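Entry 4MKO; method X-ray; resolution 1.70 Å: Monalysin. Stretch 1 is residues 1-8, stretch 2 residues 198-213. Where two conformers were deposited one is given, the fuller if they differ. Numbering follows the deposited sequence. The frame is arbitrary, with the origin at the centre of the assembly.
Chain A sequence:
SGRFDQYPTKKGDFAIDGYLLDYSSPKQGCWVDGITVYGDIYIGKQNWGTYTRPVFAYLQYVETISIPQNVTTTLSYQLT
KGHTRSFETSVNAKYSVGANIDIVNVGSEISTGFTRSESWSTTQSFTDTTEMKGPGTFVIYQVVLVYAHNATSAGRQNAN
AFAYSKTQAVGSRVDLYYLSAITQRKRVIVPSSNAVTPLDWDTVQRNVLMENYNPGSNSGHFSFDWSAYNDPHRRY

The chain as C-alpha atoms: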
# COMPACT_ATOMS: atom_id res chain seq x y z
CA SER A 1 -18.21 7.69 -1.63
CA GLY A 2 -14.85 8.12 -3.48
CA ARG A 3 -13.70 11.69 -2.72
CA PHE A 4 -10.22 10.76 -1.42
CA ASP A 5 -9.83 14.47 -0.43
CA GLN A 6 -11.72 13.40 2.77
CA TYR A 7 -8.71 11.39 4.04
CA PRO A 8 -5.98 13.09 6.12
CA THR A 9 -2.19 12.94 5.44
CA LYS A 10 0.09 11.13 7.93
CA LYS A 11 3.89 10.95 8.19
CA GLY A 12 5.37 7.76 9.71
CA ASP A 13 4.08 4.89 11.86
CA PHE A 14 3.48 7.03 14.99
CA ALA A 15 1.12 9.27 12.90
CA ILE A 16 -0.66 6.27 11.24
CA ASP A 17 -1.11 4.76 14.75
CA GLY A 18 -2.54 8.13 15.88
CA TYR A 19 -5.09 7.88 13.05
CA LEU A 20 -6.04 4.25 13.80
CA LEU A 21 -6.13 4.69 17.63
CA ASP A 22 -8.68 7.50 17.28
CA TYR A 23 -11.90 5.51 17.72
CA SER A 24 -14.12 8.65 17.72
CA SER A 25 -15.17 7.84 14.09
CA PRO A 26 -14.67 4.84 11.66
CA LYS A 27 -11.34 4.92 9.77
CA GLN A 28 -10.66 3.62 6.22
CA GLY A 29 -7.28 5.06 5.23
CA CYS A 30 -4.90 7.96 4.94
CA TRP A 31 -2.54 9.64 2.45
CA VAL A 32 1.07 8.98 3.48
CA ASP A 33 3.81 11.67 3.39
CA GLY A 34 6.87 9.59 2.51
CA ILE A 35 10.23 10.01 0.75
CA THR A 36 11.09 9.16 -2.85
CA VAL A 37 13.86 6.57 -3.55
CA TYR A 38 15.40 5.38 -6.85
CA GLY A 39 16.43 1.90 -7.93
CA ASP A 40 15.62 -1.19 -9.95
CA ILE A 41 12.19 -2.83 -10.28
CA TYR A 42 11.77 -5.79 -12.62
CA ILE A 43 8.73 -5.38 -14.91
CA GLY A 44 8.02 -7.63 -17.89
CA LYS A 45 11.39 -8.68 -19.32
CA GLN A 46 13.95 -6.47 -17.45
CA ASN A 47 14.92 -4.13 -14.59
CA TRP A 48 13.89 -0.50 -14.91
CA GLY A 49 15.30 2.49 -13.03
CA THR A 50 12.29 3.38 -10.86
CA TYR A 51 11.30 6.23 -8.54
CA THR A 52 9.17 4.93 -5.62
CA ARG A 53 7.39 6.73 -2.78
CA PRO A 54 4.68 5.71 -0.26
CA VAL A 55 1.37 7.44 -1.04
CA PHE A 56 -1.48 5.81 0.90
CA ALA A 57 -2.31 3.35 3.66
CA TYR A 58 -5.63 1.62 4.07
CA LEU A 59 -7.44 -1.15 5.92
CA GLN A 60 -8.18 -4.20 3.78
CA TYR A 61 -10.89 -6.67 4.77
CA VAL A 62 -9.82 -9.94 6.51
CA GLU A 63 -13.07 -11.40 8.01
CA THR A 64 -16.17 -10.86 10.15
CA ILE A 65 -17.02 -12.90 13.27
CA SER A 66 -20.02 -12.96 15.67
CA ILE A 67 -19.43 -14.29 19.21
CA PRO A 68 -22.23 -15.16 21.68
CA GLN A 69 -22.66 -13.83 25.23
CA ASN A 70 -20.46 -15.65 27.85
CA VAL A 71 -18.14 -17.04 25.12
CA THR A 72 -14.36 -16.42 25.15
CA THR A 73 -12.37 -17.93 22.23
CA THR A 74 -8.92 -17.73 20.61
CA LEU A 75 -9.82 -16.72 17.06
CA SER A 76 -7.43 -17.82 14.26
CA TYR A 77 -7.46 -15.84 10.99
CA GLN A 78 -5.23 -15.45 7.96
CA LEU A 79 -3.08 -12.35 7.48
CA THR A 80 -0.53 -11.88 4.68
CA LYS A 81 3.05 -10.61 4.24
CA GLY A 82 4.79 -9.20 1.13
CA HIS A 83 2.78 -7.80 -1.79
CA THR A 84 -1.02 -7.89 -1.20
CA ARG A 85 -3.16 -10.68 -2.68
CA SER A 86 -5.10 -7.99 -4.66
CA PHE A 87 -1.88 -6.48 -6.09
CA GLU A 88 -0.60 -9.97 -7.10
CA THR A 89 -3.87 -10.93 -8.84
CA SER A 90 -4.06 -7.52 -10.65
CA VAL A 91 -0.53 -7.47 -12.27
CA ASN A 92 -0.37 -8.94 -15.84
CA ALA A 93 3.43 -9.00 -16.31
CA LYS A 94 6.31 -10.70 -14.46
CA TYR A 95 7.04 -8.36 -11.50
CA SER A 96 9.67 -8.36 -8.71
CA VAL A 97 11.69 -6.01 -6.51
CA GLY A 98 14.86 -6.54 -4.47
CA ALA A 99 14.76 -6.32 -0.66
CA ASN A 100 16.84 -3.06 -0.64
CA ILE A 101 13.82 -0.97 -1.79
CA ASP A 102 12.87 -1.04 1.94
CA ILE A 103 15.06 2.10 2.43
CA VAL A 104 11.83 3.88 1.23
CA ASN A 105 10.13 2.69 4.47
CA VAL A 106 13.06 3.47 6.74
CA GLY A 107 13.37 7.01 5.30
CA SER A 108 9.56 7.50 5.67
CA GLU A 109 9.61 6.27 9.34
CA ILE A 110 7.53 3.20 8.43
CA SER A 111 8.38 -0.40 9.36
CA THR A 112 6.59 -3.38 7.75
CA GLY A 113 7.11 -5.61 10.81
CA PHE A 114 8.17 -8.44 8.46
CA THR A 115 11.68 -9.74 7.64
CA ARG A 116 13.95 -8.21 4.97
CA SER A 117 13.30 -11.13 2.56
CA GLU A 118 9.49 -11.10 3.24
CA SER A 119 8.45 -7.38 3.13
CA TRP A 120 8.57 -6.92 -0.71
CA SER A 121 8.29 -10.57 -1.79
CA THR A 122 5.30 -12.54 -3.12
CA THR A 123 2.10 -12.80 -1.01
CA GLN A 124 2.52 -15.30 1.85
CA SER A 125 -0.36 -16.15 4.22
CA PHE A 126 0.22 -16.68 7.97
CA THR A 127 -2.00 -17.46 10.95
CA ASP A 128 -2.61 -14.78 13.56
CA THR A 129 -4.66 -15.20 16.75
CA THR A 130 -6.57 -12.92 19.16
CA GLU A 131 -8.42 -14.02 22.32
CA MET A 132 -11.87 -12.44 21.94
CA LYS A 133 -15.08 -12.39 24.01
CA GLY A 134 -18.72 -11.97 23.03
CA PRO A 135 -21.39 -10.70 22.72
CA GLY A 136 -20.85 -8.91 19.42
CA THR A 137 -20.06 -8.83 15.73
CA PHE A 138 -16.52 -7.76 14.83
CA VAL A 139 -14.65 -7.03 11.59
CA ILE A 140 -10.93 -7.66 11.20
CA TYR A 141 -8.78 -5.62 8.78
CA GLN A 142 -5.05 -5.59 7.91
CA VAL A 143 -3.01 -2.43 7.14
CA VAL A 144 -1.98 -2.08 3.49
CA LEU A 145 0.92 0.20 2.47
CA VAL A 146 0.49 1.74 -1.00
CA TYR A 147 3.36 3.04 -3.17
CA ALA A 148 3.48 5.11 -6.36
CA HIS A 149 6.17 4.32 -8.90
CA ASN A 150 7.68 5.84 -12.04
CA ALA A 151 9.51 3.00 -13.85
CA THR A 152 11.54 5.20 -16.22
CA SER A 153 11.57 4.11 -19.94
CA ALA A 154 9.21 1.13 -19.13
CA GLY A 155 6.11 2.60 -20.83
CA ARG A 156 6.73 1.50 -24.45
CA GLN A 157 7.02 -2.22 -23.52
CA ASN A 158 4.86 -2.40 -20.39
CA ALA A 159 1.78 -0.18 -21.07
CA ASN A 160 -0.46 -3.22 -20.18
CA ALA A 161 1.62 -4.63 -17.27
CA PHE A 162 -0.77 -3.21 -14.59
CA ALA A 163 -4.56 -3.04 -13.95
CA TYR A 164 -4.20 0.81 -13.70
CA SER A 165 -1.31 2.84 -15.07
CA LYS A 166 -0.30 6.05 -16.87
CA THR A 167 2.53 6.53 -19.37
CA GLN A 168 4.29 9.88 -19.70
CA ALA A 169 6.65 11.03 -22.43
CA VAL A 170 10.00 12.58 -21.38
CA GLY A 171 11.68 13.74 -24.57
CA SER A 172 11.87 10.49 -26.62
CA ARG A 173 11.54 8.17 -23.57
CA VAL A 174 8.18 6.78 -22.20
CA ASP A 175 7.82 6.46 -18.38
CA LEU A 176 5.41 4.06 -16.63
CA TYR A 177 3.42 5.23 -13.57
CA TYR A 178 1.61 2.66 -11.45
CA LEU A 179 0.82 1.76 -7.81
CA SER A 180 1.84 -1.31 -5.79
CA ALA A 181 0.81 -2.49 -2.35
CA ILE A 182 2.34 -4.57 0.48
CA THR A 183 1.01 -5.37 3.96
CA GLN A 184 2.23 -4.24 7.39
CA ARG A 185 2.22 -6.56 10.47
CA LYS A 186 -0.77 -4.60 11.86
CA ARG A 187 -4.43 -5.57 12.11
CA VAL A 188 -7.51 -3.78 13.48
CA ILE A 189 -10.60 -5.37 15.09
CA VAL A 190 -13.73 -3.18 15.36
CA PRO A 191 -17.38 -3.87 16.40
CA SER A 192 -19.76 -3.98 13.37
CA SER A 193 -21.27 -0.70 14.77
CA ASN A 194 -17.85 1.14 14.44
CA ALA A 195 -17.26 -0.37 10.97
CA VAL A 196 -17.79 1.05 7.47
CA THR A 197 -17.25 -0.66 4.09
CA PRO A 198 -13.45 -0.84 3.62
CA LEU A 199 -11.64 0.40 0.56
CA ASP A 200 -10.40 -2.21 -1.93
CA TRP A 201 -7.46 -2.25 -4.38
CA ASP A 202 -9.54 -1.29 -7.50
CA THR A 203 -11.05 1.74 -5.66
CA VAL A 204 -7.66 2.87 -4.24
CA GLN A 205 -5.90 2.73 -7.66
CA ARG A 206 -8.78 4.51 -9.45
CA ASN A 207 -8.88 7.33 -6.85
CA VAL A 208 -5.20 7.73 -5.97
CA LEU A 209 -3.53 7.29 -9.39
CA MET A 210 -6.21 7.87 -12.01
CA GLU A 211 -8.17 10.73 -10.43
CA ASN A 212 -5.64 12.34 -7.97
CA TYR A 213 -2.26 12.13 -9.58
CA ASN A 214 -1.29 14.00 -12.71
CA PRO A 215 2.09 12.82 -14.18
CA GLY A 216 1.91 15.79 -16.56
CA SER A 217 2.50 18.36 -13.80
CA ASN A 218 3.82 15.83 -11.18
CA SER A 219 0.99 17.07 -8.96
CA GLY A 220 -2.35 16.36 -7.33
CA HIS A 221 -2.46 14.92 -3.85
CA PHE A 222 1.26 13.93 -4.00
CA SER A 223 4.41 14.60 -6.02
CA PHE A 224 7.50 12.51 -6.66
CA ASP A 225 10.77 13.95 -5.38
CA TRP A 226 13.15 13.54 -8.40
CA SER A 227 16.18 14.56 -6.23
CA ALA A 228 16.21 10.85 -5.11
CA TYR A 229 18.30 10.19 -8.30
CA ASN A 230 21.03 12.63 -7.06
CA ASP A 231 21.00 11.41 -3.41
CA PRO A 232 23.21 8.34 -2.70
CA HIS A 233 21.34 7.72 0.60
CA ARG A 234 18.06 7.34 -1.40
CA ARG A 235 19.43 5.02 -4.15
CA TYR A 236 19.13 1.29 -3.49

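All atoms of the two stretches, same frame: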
# COMPACT_ATOMS: atom_id res chain seq x y z
N SER A 1 -18.69 6.49 -2.32
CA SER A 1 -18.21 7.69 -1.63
C SER A 1 -17.06 8.39 -2.38
O SER A 1 -17.12 9.60 -2.54
CB SER A 1 -17.80 7.37 -0.19
OG SER A 1 -17.24 8.49 0.48
N GLY A 2 -16.04 7.61 -2.79
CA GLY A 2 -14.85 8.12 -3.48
C GLY A 2 -14.25 9.27 -2.71
O GLY A 2 -13.94 9.12 -1.53
N ARG A 3 -14.17 10.46 -3.35
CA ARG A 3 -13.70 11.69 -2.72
C ARG A 3 -12.55 11.44 -1.72
O ARG A 3 -12.72 11.59 -0.50
CB ARG A 3 -14.88 12.43 -2.04
CG ARG A 3 -16.07 12.76 -2.97
CD ARG A 3 -15.83 13.93 -3.91
NE ARG A 3 -15.47 15.16 -3.20
CZ ARG A 3 -16.34 16.01 -2.66
NH1 ARG A 3 -17.64 15.76 -2.73
NH2 ARG A 3 -15.92 17.10 -2.04
N PHE A 4 -11.39 11.06 -2.26
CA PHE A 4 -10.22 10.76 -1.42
C PHE A 4 -9.66 12.02 -0.73
O PHE A 4 -8.82 11.90 0.18
CB PHE A 4 -9.16 9.95 -2.20
CG PHE A 4 -9.38 8.45 -2.15
CD1 PHE A 4 -10.65 7.90 -2.34
CD2 PHE A 4 -8.31 7.58 -1.95
CE1 PHE A 4 -10.84 6.50 -2.34
CE2 PHE A 4 -8.50 6.20 -1.94
CZ PHE A 4 -9.76 5.66 -2.14
N ASP A 5 -10.19 13.22 -1.08
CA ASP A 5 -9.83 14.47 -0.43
C ASP A 5 -10.30 14.45 1.05
O ASP A 5 -9.80 15.22 1.86
CB ASP A 5 -10.36 15.71 -1.20
CG ASP A 5 -11.81 15.71 -1.68
OD1 ASP A 5 -12.43 14.63 -1.72
OD2 ASP A 5 -12.30 16.78 -2.08
N GLN A 6 -11.22 13.54 1.40
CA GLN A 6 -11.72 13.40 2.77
C GLN A 6 -10.67 12.82 3.72
O GLN A 6 -10.80 12.99 4.93
CB GLN A 6 -13.00 12.52 2.83
CG GLN A 6 -12.76 11.01 2.71
CD GLN A 6 -14.05 10.24 2.58
OE1 GLN A 6 -14.72 9.97 3.57
NE2 GLN A 6 -14.40 9.87 1.35
N TYR A 7 -9.68 12.06 3.18
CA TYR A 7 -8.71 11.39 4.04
C TYR A 7 -7.57 12.32 4.43
O TYR A 7 -7.13 13.11 3.58
CB TYR A 7 -8.18 10.11 3.38
CG TYR A 7 -9.28 9.15 2.96
CD1 TYR A 7 -10.09 8.55 3.92
CD2 TYR A 7 -9.51 8.87 1.62
CE1 TYR A 7 -11.14 7.70 3.54
CE2 TYR A 7 -10.54 8.01 1.24
CZ TYR A 7 -11.35 7.43 2.20
OH TYR A 7 -12.35 6.57 1.84
N PRO A 8 -7.09 12.23 5.69
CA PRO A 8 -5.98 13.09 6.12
C PRO A 8 -4.64 12.56 5.60
O PRO A 8 -4.60 11.46 5.03
CB PRO A 8 -6.03 12.98 7.65
CG PRO A 8 -6.52 11.58 7.88
CD PRO A 8 -7.52 11.33 6.78
N PRO A 198 -14.85 -1.22 3.87
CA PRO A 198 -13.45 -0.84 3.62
C PRO A 198 -13.19 -0.57 2.15
O PRO A 198 -13.95 -0.97 1.26
CB PRO A 198 -12.65 -2.06 4.12
CG PRO A 198 -13.59 -3.21 3.91
CD PRO A 198 -14.97 -2.66 4.20
N LEU A 199 -12.11 0.14 1.91
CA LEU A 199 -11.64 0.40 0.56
C LEU A 199 -11.04 -0.90 0.03
O LEU A 199 -10.60 -1.75 0.82
CB LEU A 199 -10.56 1.48 0.60
CG LEU A 199 -11.01 2.87 1.07
CD1 LEU A 199 -9.82 3.78 1.31
CD2 LEU A 199 -11.98 3.51 0.07
N ASP A 200 -11.03 -1.07 -1.29
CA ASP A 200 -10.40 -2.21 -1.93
C ASP A 200 -9.36 -1.69 -2.94
O ASP A 200 -9.27 -0.48 -3.18
CB ASP A 200 -11.43 -3.17 -2.56
CG ASP A 200 -12.32 -2.58 -3.63
OD1 ASP A 200 -11.89 -1.64 -4.33
OD2 ASP A 200 -13.44 -3.10 -3.82
N TRP A 201 -8.56 -2.60 -3.50
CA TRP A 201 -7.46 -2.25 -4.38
C TRP A 201 -7.90 -1.51 -5.65
O TRP A 201 -7.23 -0.55 -6.04
CB TRP A 201 -6.65 -3.50 -4.70
CG TRP A 201 -5.40 -3.27 -5.49
CD1 TRP A 201 -4.97 -4.00 -6.56
CD2 TRP A 201 -4.39 -2.27 -5.25
NE1 TRP A 201 -3.75 -3.53 -7.00
CE2 TRP A 201 -3.36 -2.48 -6.19
CE3 TRP A 201 -4.23 -1.25 -4.28
CZ2 TRP A 201 -2.23 -1.68 -6.26
CZ3 TRP A 201 -3.09 -0.46 -4.33
CH2 TRP A 201 -2.13 -0.65 -5.34
N ASP A 202 -9.00 -1.94 -6.30
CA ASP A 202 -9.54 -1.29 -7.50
C ASP A 202 -9.90 0.17 -7.20
O ASP A 202 -9.47 1.07 -7.94
CB ASP A 202 -10.77 -2.08 -8.01
CG ASP A 202 -11.24 -1.63 -9.38
OD1 ASP A 202 -12.09 -0.71 -9.44
OD2 ASP A 202 -10.75 -2.19 -10.38
N THR A 203 -10.63 0.41 -6.10
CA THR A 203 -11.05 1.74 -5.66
C THR A 203 -9.83 2.63 -5.36
O THR A 203 -9.80 3.78 -5.79
CB THR A 203 -12.02 1.65 -4.47
OG1 THR A 203 -13.13 0.85 -4.86
CG2 THR A 203 -12.52 3.03 -4.00
N VAL A 204 -8.86 2.11 -4.60
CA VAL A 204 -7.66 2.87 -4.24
C VAL A 204 -6.88 3.29 -5.49
O VAL A 204 -6.48 4.44 -5.56
CB VAL A 204 -6.78 2.13 -3.18
CG1 VAL A 204 -5.43 2.82 -2.97
CG2 VAL A 204 -7.53 2.04 -1.85
N GLN A 205 -6.64 2.38 -6.45
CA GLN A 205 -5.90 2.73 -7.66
C GLN A 205 -6.64 3.76 -8.49
O GLN A 205 -6.01 4.72 -8.93
CB GLN A 205 -5.62 1.51 -8.54
CG GLN A 205 -4.62 0.54 -7.93
CD GLN A 205 -4.60 -0.70 -8.78
OE1 GLN A 205 -3.72 -0.87 -9.64
NE2 GLN A 205 -5.57 -1.57 -8.55
N ARG A 206 -7.98 3.57 -8.67
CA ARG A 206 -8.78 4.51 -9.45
C ARG A 206 -8.68 5.92 -8.84
O ARG A 206 -8.38 6.87 -9.56
CB ARG A 206 -10.25 4.05 -9.53
CG ARG A 206 -11.12 4.85 -10.51
CD ARG A 206 -12.62 4.75 -10.23
NE ARG A 206 -13.06 3.39 -9.89
CZ ARG A 206 -13.56 3.03 -8.71
NH1 ARG A 206 -13.73 3.93 -7.75
NH2 ARG A 206 -13.91 1.77 -8.49
N ASN A 207 -8.89 6.04 -7.53
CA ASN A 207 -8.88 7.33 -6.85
C ASN A 207 -7.51 7.96 -6.69
O ASN A 207 -7.36 9.15 -6.99
CB ASN A 207 -9.58 7.22 -5.52
CG ASN A 207 -11.08 7.21 -5.66
OD1 ASN A 207 -11.74 8.25 -5.58
ND2 ASN A 207 -11.66 6.03 -5.82
N VAL A 208 -6.53 7.20 -6.22
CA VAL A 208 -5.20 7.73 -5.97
C VAL A 208 -4.44 8.05 -7.27
O VAL A 208 -3.92 9.15 -7.42
CB VAL A 208 -4.38 6.80 -5.01
CG1 VAL A 208 -2.89 7.18 -4.95
CG2 VAL A 208 -4.99 6.76 -3.62
N LEU A 209 -4.32 7.08 -8.17
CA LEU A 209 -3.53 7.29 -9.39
C LEU A 209 -4.29 7.94 -10.53
O LEU A 209 -3.77 8.83 -11.21
CB LEU A 209 -2.95 5.95 -9.86
CG LEU A 209 -2.10 5.97 -11.16
CD1 LEU A 209 -0.82 6.80 -10.98
CD2 LEU A 209 -1.78 4.56 -11.63
N MET A 210 -5.48 7.43 -10.82
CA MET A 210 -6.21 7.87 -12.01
C MET A 210 -6.84 9.23 -11.85
O MET A 210 -6.71 10.07 -12.75
CB MET A 210 -7.24 6.80 -12.46
CG MET A 210 -6.65 5.38 -12.64
SD MET A 210 -5.14 5.29 -13.66
CE MET A 210 -5.84 5.61 -15.33
N GLU A 211 -7.47 9.47 -10.69
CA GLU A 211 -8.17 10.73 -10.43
C GLU A 211 -7.34 11.79 -9.69
O GLU A 211 -7.56 12.97 -9.95
CB GLU A 211 -9.51 10.46 -9.71
CG GLU A 211 -10.44 9.64 -10.59
CD GLU A 211 -11.80 9.22 -10.05
OE1 GLU A 211 -12.25 9.77 -9.03
OE2 GLU A 211 -12.43 8.34 -10.70
N ASN A 212 -6.40 11.40 -8.80
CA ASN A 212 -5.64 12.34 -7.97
C ASN A 212 -4.17 12.54 -8.27
O ASN A 212 -3.50 13.28 -7.54
CB ASN A 212 -5.75 11.96 -6.52
CG ASN A 212 -6.99 12.52 -5.91
OD1 ASN A 212 -7.05 13.72 -5.63
ND2 ASN A 212 -8.00 11.67 -5.75
N TYR A 213 -3.63 11.86 -9.24
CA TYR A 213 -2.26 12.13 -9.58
C TYR A 213 -2.23 12.48 -11.04
O TYR A 213 -2.90 11.85 -11.85
CB TYR A 213 -1.29 10.98 -9.24
CG TYR A 213 0.13 11.31 -9.62
CD1 TYR A 213 0.83 12.33 -8.97
CD2 TYR A 213 0.75 10.67 -10.69
CE1 TYR A 213 2.12 12.69 -9.36
CE2 TYR A 213 2.05 11.01 -11.07
CZ TYR A 213 2.72 12.04 -10.42
OH TYR A 213 3.98 12.39 -10.83
O HOH W 1 -10.98 10.78 -4.99

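No direct hydrogen bond joins the two stretches; the polar link runs through one water, and the center of the contact is an aromatic ring lying on an asparagine. Asn-207 CB sits 3.4 Å from the centroid of the Phe-4 ring (CG, CD1, CD2, CE1, CE2, CZ), 11° off the ring normal, which places it over the face as a CH-pi contact. The closest atoms of this pair, Phe-4 CE1 and Asn-207 CG, are 3.4 Å apart.

The backbones come close where a 3-10 segment, residues 4-6, meets the helix 201-211: Phe-4 CA and Asn-207 CA are separated by 6.6 Å. Both CA-to-CB bonds point toward the opposing stretch, and Phe-4 contributes 131 Å² of the 331 Å² buried in total.

Aliphatic groups from the second stretch also pack against the ring. Phe-4 CZ lies 3.8 Å from Leu-199 CD2, and Phe-4 CD2 lies 3.8 Å from Val-208 CG2; with Val-204 CG2 at 4.3 Å from Phe-4 CZ, these distances indicate dispersion packing. Leu-199 also serves Tyr-7, its CD2 being 3.6 Å from Tyr-7 OH, a hydroxyl whose hydrogen bonding is satisfied elsewhere in the structure.

The amide of Asn-207 is held by its own helix, since ND2 donates to Thr-203 O at 2.9 Å. Asn-207 OD1 accepts from the O atom of water 1 at 2.7 Å, while that water oxygen accepts from Phe-4 N at 2.8 Å, so the bridge satisfies a backbone donor at the start of the 3-10 segment. Asn-212 ND2 adds a weak bond to the same water oxygen at 3.2 Å and donates to Asn-207 O at 2.9 Å, tying the residue after the helix to this site.

Gly-2 has a positive phi of 51°, which favors glycine, and its CA approaches Asn-207 OD1 to 3.8 Å.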